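Local coordinates for metallo-beta-lactamase domain-containing protein (Thermotoga maritima, PDB 3H3E) that binds zinc and is probably a metal-dependent hydrolase or transferase of the metallo-beta-lactamase superfamily, its exact reaction not being established, at residues I123-I126 with M130-L133; N137-V142 with I192-N197; G205-L210 with K222-L227. The protein carries 2 engineered substitutions. All coordinates share one frame; numbering follows the deposited sequence.

In the fold
Interaction 1 and interaction 2 lie near each other: I123, F131 and L133 of the hairpin pack against I192, T195 and F196, so the last turn of helix 185-193 and the residues after it rest on the face of the sheet that the hairpin begins. Their chemistry differs. Interaction 1 is a partly buried ladder of backbone bonds with mostly apolar side chains, whereas interaction 2 is a surface contact between two charged side chains. Interaction 3 is buried and wholly aromatic, joining the loop after strand 200-204 to helix 214-226. It touches interaction 2 through L227 and A193 but not interaction 1, from which it is about 11 Å away at the nearest atoms.

Interaction 1: I123-I126 with M130-L133; sequences ITEI and MFLL
The carbonyl oxygen of L132 is gripped twice. T124 N donates to L132 O at 2.9 Å, and a water donates to the same oxygen while accepting from T124 OG1. Threonine suits this outer strand, since its branched CB favours the extended backbone and its hydroxyl extends the polar pairing through the water. The bond from L132 N to T124 O, 2.8 Å, completes the hydrogen-bonded pair. At the turn end, I126 N donates to M130 O at 3.0 Å. Together they build an antiparallel beta hairpin, in which strand 123-127 forms one edge of a mixed sheet of the metallo-beta-lactamase fold and 130-133 passes the pairing on to strand 165-170. Two faces result. On one, T124 and L132 meet V119 and W87 of the other large sheet. From the end of its strand, I126 brings CD1 to 3.9 Å from L132 CG. On the opposite face, I123 CG2 lies 4.0 Å from CD2 of F131, whose ring meets F196 edge-to-face, and I123 CG1 runs beside L133 CG, pointing the same way. E125 also lies on this face, with CB near the F131 ring. Its CG, turned anti to the backbone N (chi1 -176°), comes 4.0 Å from F131 CE2 and 3.6 Å from M130 O. The chain continues extended, and the carboxylate is nearly parallel to the ring plane, 9° apart. Glutamate fits here because its methylene groups can lie obliquely beside the ring while the carboxylate of this exposed residue stays near solvent.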
loop_
_atom_site.group_PDB
_atom_site.type_symbol
_atom_site.label_atom_id
_atom_site.label_comp_id
_atom_site.label_asym_id
_atom_site.label_seq_id
_atom_site.Cartn_x
_atom_site.Cartn_y
_atom_site.Cartn_z
ATOM N N ILE A 123 2.445 15.542 4.652
ATOM C CA ILE A 123 2.392 14.686 5.837
ATOM C C ILE A 123 1.106 14.962 6.587
ATOM O O ILE A 123 0.811 16.108 6.917
ATOM C CB ILE A 123 3.576 14.920 6.815
ATOM C CG1 ILE A 123 4.908 14.537 6.181
ATOM C CG2 ILE A 123 3.403 14.114 8.076
ATOM C CD1 ILE A 123 5.717 15.720 5.701
ATOM N N THR A 124 0.337 13.913 6.851
ATOM C CA THR A 124 -0.932 14.057 7.547
ATOM C C THR A 124 -0.956 13.100 8.723
ATOM O O THR A 124 -0.756 11.904 8.548
ATOM C CB THR A 124 -2.106 13.750 6.615
ATOM O OG1 THR A 124 -2.227 14.792 5.647
ATOM C CG2 THR A 124 -3.397 13.653 7.398
ATOM N N GLU A 125 -1.178 13.617 9.925
ATOM C CA GLU A 125 -1.290 12.745 11.089
ATOM C C GLU A 125 -2.689 12.142 11.204
ATOM O O GLU A 125 -3.684 12.855 11.140
ATOM C CB GLU A 125 -0.915 13.480 12.372
ATOM C CG GLU A 125 -0.928 12.571 13.594
ATOM C CD GLU A 125 -0.499 13.293 14.853
ATOM O OE1 GLU A 125 -0.657 14.534 14.903
ATOM O OE2 GLU A 125 -0.007 12.620 15.788
ATOM N N ILE A 126 -2.759 10.829 11.363
ATOM C CA ILE A 126 -4.033 10.123 11.395
ATOM C C ILE A 126 -4.503 9.969 12.821
ATOM O O ILE A 126 -5.573 10.444 13.197
ATOM C CB ILE A 126 -3.895 8.690 10.866
ATOM C CG1 ILE A 126 -3.636 8.668 9.380
ATOM C CG2 ILE A 126 -5.158 7.882 11.139
ATOM C CD1 ILE A 126 -3.346 7.276 8.950
HETATM N N MSE A 130 0.681 7.553 13.941
HETATM C CA MSE A 130 0.374 7.129 12.584
HETATM C C MSE A 130 0.291 8.342 11.663
HETATM O O MSE A 130 -0.283 9.367 12.030
HETATM C CB MSE A 130 -0.924 6.312 12.547
HETATM C CG MSE A 130 -0.766 4.880 13.072
HETATM SE SE MSE A 130 -2.152 3.786 12.731
HETATM C CE MSE A 130 -3.414 4.675 13.631
ATOM N N PHE A 131 0.881 8.214 10.474
ATOM C CA PHE A 131 0.955 9.299 9.503
ATOM C C PHE A 131 0.754 8.791 8.082
ATOM O O PHE A 131 1.203 7.711 7.732
ATOM C CB PHE A 131 2.346 9.947 9.524
ATOM C CG PHE A 131 2.756 10.461 10.852
ATOM C CD1 PHE A 131 3.416 9.639 11.748
ATOM C CD2 PHE A 131 2.508 11.774 11.205
ATOM C CE1 PHE A 131 3.805 10.113 12.974
ATOM C CE2 PHE A 131 2.890 12.249 12.431
ATOM C CZ PHE A 131 3.541 11.417 13.321
ATOM N N LEU A 132 0.138 9.611 7.248
ATOM C CA LEU A 132 0.088 9.335 5.828
ATOM C C LEU A 132 1.053 10.258 5.133
ATOM O O LEU A 132 1.034 11.466 5.364
ATOM C CB LEU A 132 -1.302 9.609 5.280
ATOM C CG LEU A 132 -2.306 8.489 5.435
ATOM C CD1 LEU A 132 -3.687 9.033 5.131
ATOM C CD2 LEU A 132 -1.934 7.339 4.509
ATOM N N LEU A 133 1.885 9.686 4.271
ATOM C CA LEU A 133 2.785 10.467 3.453
ATOM C C LEU A 133 2.328 10.477 2.008
ATOM O O LEU A 133 1.991 9.437 1.450
ATOM C CB LEU A 133 4.212 9.939 3.569
ATOM C CG LEU A 133 4.935 10.626 4.728
ATOM C CD1 LEU A 133 4.393 10.086 6.030
ATOM C CD2 LEU A 133 6.421 10.420 4.616
HETATM O O HOH W 1 -0.641 13.099 3.657
#

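Interaction 2: N137-V142 with I192-N197; sequences NLRGKV and IAETFN
Just two long side chains, reaching out from opposite directions, touch in this contact: R139 NH2 meets E194 OE2 at 3.3 Å in a salt bridge whose hydrogen bond is weak. R139 stands on a type I' beta turn running from L138 to K141, while E194 follows A193 of helix 185-193. The turn places R139 and G140 at its two central positions, both with positive phi; at G140 a side chain would press on the preceding carbonyl, which explains the glycine. K141 N closes the turn on L138 O at 2.7 Å. N137 adds an Asx turn, its OD1 accepting from R139 N at 2.8 Å from above the amide plane. Arginine suits the site because its long side chain, extended from CG to NE, lets several N-H donors meet different acceptors. E194 is a secondary partner: the same NH2 makes a salt bridge to D191, and NH1 bonds to N187, both on helix 185-193. The carboxylate carbon of E194 sits at the edge of the guanidinium, in its plane, but the carboxylate itself is turned 81° against it, so the two do not pair side by side. N137 CB lies over one guanidinium face, offset toward the rim. Alongside the direct contact runs a water link, the water accepting from N137 ND2 at 3.0 Å and donating to E194 OE1, also at 3.0 Å.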
loop_
_atom_site.group_PDB
_atom_site.type_symbol
_atom_site.label_atom_id
_atom_site.label_comp_id
_atom_site.label_asym_id
_atom_site.label_seq_id
_atom_site.Cartn_x
_atom_site.Cartn_y
_atom_site.Cartn_z
ATOM N N ASN A 137 8.573 11.703 -3.964
ATOM C CA ASN A 137 9.400 12.396 -4.925
ATOM C C ASN A 137 10.033 11.375 -5.858
ATOM O O ASN A 137 10.724 10.464 -5.412
ATOM C CB ASN A 137 10.474 13.184 -4.167
ATOM C CG ASN A 137 11.434 13.926 -5.088
ATOM O OD1 ASN A 137 11.483 13.693 -6.293
ATOM N ND2 ASN A 137 12.223 14.814 -4.505
ATOM N N LEU A 138 9.809 11.535 -7.157
ATOM C CA LEU A 138 10.300 10.565 -8.137
ATOM C C LEU A 138 11.812 10.592 -8.392
ATOM O O LEU A 138 12.347 9.683 -9.024
ATOM C CB LEU A 138 9.556 10.739 -9.452
ATOM C CG LEU A 138 8.125 10.218 -9.433
ATOM C CD1 LEU A 138 7.332 10.864 -10.529
ATOM C CD2 LEU A 138 8.094 8.704 -9.550
ATOM N N ARG A 139 12.489 11.627 -7.902
ATOM C CA ARG A 139 13.924 11.804 -8.136
ATOM C C ARG A 139 14.406 11.414 -9.535
ATOM O O ARG A 139 15.413 10.714 -9.678
ATOM C CB ARG A 139 14.728 11.062 -7.078
ATOM C CG ARG A 139 14.563 11.658 -5.705
ATOM C CD ARG A 139 14.970 10.709 -4.610
ATOM N NE ARG A 139 14.626 11.262 -3.309
ATOM C CZ ARG A 139 13.551 10.920 -2.616
ATOM N NH1 ARG A 139 12.714 10.006 -3.095
ATOM N NH2 ARG A 139 13.319 11.490 -1.444
ATOM N N GLY A 140 13.693 11.874 -10.563
ATOM C CA GLY A 140 14.078 11.600 -11.935
ATOM C C GLY A 140 13.533 10.308 -12.524
ATOM O O GLY A 140 13.622 10.104 -13.729
ATOM N N LYS A 141 12.981 9.433 -11.681
ATOM C CA LYS A 141 12.330 8.203 -12.146
ATOM C C LYS A 141 10.873 8.461 -12.490
ATOM O O LYS A 141 10.294 9.447 -12.053
ATOM C CB LYS A 141 12.428 7.089 -11.101
ATOM C CG LYS A 141 13.853 6.560 -10.898
ATOM C CD LYS A 141 13.924 5.565 -9.745
ATOM C CE LYS A 141 12.959 4.393 -9.952
ATOM N NZ LYS A 141 12.632 3.657 -8.685
ATOM N N VAL A 142 10.288 7.585 -13.293
ATOM C CA VAL A 142 8.879 7.682 -13.648
ATOM C C VAL A 142 8.266 6.292 -13.556
ATOM O O VAL A 142 8.945 5.298 -13.821
ATOM C CB VAL A 142 8.686 8.234 -15.063
ATOM C CG1 VAL A 142 9.402 9.556 -15.212
ATOM C CG2 VAL A 142 9.180 7.239 -16.100
ATOM N N ILE A 192 10.415 9.221 3.418
ATOM C CA ILE A 192 10.216 8.948 4.837
ATOM C C ILE A 192 11.467 9.300 5.646
ATOM O O ILE A 192 11.401 10.018 6.630
ATOM C CB ILE A 192 9.836 7.485 5.026
ATOM C CG1 ILE A 192 8.471 7.237 4.388
ATOM C CG2 ILE A 192 9.819 7.124 6.472
ATOM C CD1 ILE A 192 8.065 5.813 4.388
ATOM N N ALA A 193 12.606 8.802 5.191
ATOM C CA ALA A 193 13.918 9.133 5.738
ATOM C C ALA A 193 14.219 10.637 5.922
ATOM O O ALA A 193 14.947 11.027 6.848
ATOM C CB ALA A 193 14.974 8.512 4.861
ATOM N N GLU A 194 13.688 11.472 5.031
ATOM C CA GLU A 194 13.917 12.918 5.105
ATOM C C GLU A 194 12.973 13.603 6.092
ATOM O O GLU A 194 13.178 14.766 6.431
ATOM C CB GLU A 194 13.753 13.583 3.735
ATOM C CG GLU A 194 14.483 12.912 2.585
ATOM C CD GLU A 194 14.271 13.633 1.258
ATOM O OE1 GLU A 194 13.238 14.324 1.112
ATOM O OE2 GLU A 194 15.136 13.511 0.361
ATOM N N THR A 195 11.950 12.874 6.543
ATOM C CA THR A 195 10.842 13.439 7.317
ATOM C C THR A 195 10.894 12.999 8.781
ATOM O O THR A 195 10.577 13.763 9.689
ATOM C CB THR A 195 9.475 12.977 6.730
ATOM O OG1 THR A 195 9.329 13.443 5.387
ATOM C CG2 THR A 195 8.318 13.505 7.551
ATOM N N PHE A 196 11.266 11.743 8.995
ATOM C CA PHE A 196 11.336 11.174 10.332
ATOM C C PHE A 196 12.782 10.937 10.780
ATOM O O PHE A 196 13.571 10.323 10.065
ATOM C CB PHE A 196 10.535 9.868 10.395
ATOM C CG PHE A 196 9.068 10.044 10.115
ATOM C CD1 PHE A 196 8.159 10.148 11.155
ATOM C CD2 PHE A 196 8.601 10.117 8.816
ATOM C CE1 PHE A 196 6.809 10.322 10.905
ATOM C CE2 PHE A 196 7.245 10.295 8.558
ATOM C CZ PHE A 196 6.352 10.392 9.601
ATOM N N ASN A 197 13.115 11.435 11.967
ATOM C CA ASN A 197 14.412 11.185 12.572
ATOM C C ASN A 197 14.547 9.740 13.056
ATOM O O ASN A 197 15.579 9.356 13.589
ATOM C CB ASN A 197 14.636 12.141 13.739
ATOM C CG ASN A 197 16.101 12.277 14.109
ATOM O OD1 ASN A 197 16.962 11.605 13.539
ATOM N ND2 ASN A 197 16.394 13.156 15.067
HETATM O O HOH W 2 11.799 14.807 -1.506
#

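Interaction 3: G205-L210 with K222-L227; sequences GGFHLL and KAFNEL
F207 and F224 carry the contact, their side chains approaching from opposite directions and their rings meeting obliquely. CE2 of F207 lies 3.9 Å from CZ of F224, and CZ of F207 is almost as near, 4.0 Å from the same F224 CZ. A single atom of the helix phenylalanine is thus set against one bond of the loop phenylalanine. Both residues have CG anti to the carbonyl carbon and beside the backbone N, but the second torsion turns each ring differently. The F224 ring is set roughly across its CA-CB-CG plane (chi2 77°), whereas that of F207 lies much closer to the plane (chi2 -25°). With the two chains coming from opposite directions, the ring planes end up oblique, at 43°, rather than parallel, and the centroids are 5.7 Å apart. The backbones stay well apart, with 12.2 Å between F207 CA and F224 CA, a span that two phenylalanines bridge. The segments belong to a beta-alpha-beta crossover of the metallo-beta-lactamase fold: strand 200-204, the loop containing F207, helix 214-226, then the parallel strand 231-235. The pair lies between helix and sheet, where flat, wholly apolar groups are well suited. I185 and V232 touch both rings, and F246 meets the F224 ring edge-to-face. At its start the loop turns a corner at G205, whose backbone angles would jam a side chain against the preceding carbonyl. The F207 side chain is about 11 Å from the zinc ion, and the ring of H208 meets that of the zinc ligand H182. Beyond F224 the helix ends, L227 N bonding to A223 O at 2.9 Å.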
loop_
_atom_site.group_PDB
_atom_site.type_symbol
_atom_site.label_atom_id
_atom_site.label_comp_id
_atom_site.label_asym_id
_atom_site.label_seq_id
_atom_site.Cartn_x
_atom_site.Cartn_y
_atom_site.Cartn_z
ATOM N N GLY A 205 4.099 -4.515 2.070
ATOM C CA GLY A 205 3.175 -4.113 1.022
ATOM C C GLY A 205 3.715 -4.418 -0.354
ATOM O O GLY A 205 4.740 -5.075 -0.475
ATOM N N GLY A 206 3.032 -3.936 -1.389
ATOM C CA GLY A 206 3.438 -4.214 -2.757
ATOM C C GLY A 206 4.400 -3.187 -3.315
ATOM O O GLY A 206 4.235 -1.992 -3.083
ATOM N N PHE A 207 5.406 -3.652 -4.055
ATOM C CA PHE A 207 6.457 -2.764 -4.572
ATOM C C PHE A 207 6.446 -2.613 -6.095
ATOM O O PHE A 207 7.206 -1.823 -6.646
ATOM C CB PHE A 207 7.867 -3.210 -4.120
ATOM C CG PHE A 207 8.007 -3.424 -2.626
ATOM C CD1 PHE A 207 7.170 -2.781 -1.725
ATOM C CD2 PHE A 207 8.983 -4.259 -2.130
ATOM C CE1 PHE A 207 7.300 -2.996 -0.365
ATOM C CE2 PHE A 207 9.118 -4.461 -0.776
ATOM C CZ PHE A 207 8.278 -3.829 0.105
ATOM N N HIS A 208 5.603 -3.385 -6.766
ATOM C CA HIS A 208 5.422 -3.277 -8.210
ATOM C C HIS A 208 6.707 -3.444 -8.998
ATOM O O HIS A 208 7.110 -2.555 -9.749
ATOM C CB HIS A 208 4.743 -1.961 -8.598
ATOM C CG HIS A 208 3.991 -2.043 -9.892
ATOM N ND1 HIS A 208 2.770 -2.678 -10.004
ATOM C CD2 HIS A 208 4.293 -1.587 -11.131
ATOM C CE1 HIS A 208 2.351 -2.605 -11.255
ATOM N NE2 HIS A 208 3.260 -1.952 -11.961
ATOM N N LEU A 209 7.325 -4.606 -8.864
ATOM C CA LEU A 209 8.618 -4.823 -9.481
ATOM C C LEU A 209 8.619 -5.845 -10.607
ATOM O O LEU A 209 9.679 -6.279 -11.052
ATOM C CB LEU A 209 9.621 -5.189 -8.402
ATOM C CG LEU A 209 9.797 -3.999 -7.455
ATOM C CD1 LEU A 209 10.654 -4.371 -6.260
ATOM C CD2 LEU A 209 10.380 -2.805 -8.212
ATOM N N LEU A 210 7.430 -6.209 -11.079
ATOM C CA LEU A 210 7.279 -7.185 -12.158
ATOM C C LEU A 210 7.797 -6.696 -13.509
ATOM O O LEU A 210 8.255 -7.491 -14.332
ATOM C CB LEU A 210 5.816 -7.598 -12.287
ATOM C CG LEU A 210 5.403 -8.736 -11.358
ATOM C CD1 LEU A 210 3.949 -9.119 -11.574
ATOM C CD2 LEU A 210 6.310 -9.937 -11.572
ATOM N N LYS A 222 19.415 -2.208 -2.518
ATOM C CA LYS A 222 20.533 -1.420 -2.023
ATOM C C LYS A 222 20.029 -0.299 -1.119
ATOM O O LYS A 222 20.608 -0.063 -0.059
ATOM C CB LYS A 222 21.348 -0.865 -3.193
ATOM C CG LYS A 222 22.603 -0.096 -2.819
ATOM C CD LYS A 222 23.051 0.818 -3.976
ATOM C CE LYS A 222 24.377 1.552 -3.702
ATOM N NZ LYS A 222 25.597 0.767 -4.119
ATOM N N ALA A 223 18.940 0.367 -1.512
ATOM C CA ALA A 223 18.368 1.444 -0.688
ATOM C C ALA A 223 17.824 0.921 0.634
ATOM O O ALA A 223 18.019 1.539 1.675
ATOM C CB ALA A 223 17.275 2.202 -1.437
ATOM N N PHE A 224 17.126 -0.210 0.595
ATOM C CA PHE A 224 16.662 -0.835 1.827
ATOM C C PHE A 224 17.852 -1.052 2.760
ATOM O O PHE A 224 17.805 -0.710 3.941
ATOM C CB PHE A 224 15.980 -2.165 1.534
ATOM C CG PHE A 224 14.512 -2.048 1.172
ATOM C CD1 PHE A 224 14.121 -1.624 -0.076
ATOM C CD2 PHE A 224 13.528 -2.405 2.080
ATOM C CE1 PHE A 224 12.781 -1.539 -0.406
ATOM C CE2 PHE A 224 12.182 -2.324 1.754
ATOM C CZ PHE A 224 11.807 -1.892 0.511
ATOM N N ASN A 225 18.936 -1.602 2.224
ATOM C CA ASN A 225 20.126 -1.841 3.032
ATOM C C ASN A 225 20.731 -0.558 3.567
ATOM O O ASN A 225 20.977 -0.431 4.762
ATOM C CB ASN A 225 21.165 -2.622 2.234
ATOM C CG ASN A 225 20.774 -4.068 2.050
ATOM O OD1 ASN A 225 19.978 -4.611 2.822
ATOM N ND2 ASN A 225 21.326 -4.705 1.028
ATOM N N GLU A 226 20.972 0.386 2.666
ATOM C CA GLU A 226 21.535 1.681 3.018
ATOM C C GLU A 226 20.766 2.353 4.149
ATOM O O GLU A 226 21.365 3.017 5.011
ATOM C CB GLU A 226 21.523 2.612 1.808
ATOM C CG GLU A 226 22.331 2.137 0.623
ATOM C CD GLU A 226 23.817 2.290 0.819
ATOM O OE1 GLU A 226 24.234 2.902 1.830
ATOM O OE2 GLU A 226 24.573 1.797 -0.044
ATOM N N LEU A 227 19.440 2.200 4.135
ATOM C CA LEU A 227 18.599 2.884 5.120
ATOM C C LEU A 227 18.448 2.073 6.395
ATOM O O LEU A 227 17.773 2.496 7.323
ATOM C CB LEU A 227 17.227 3.239 4.543
ATOM C CG LEU A 227 17.149 4.239 3.366
ATOM C CD1 LEU A 227 15.732 4.338 2.843
ATOM C CD2 LEU A 227 17.642 5.631 3.731
#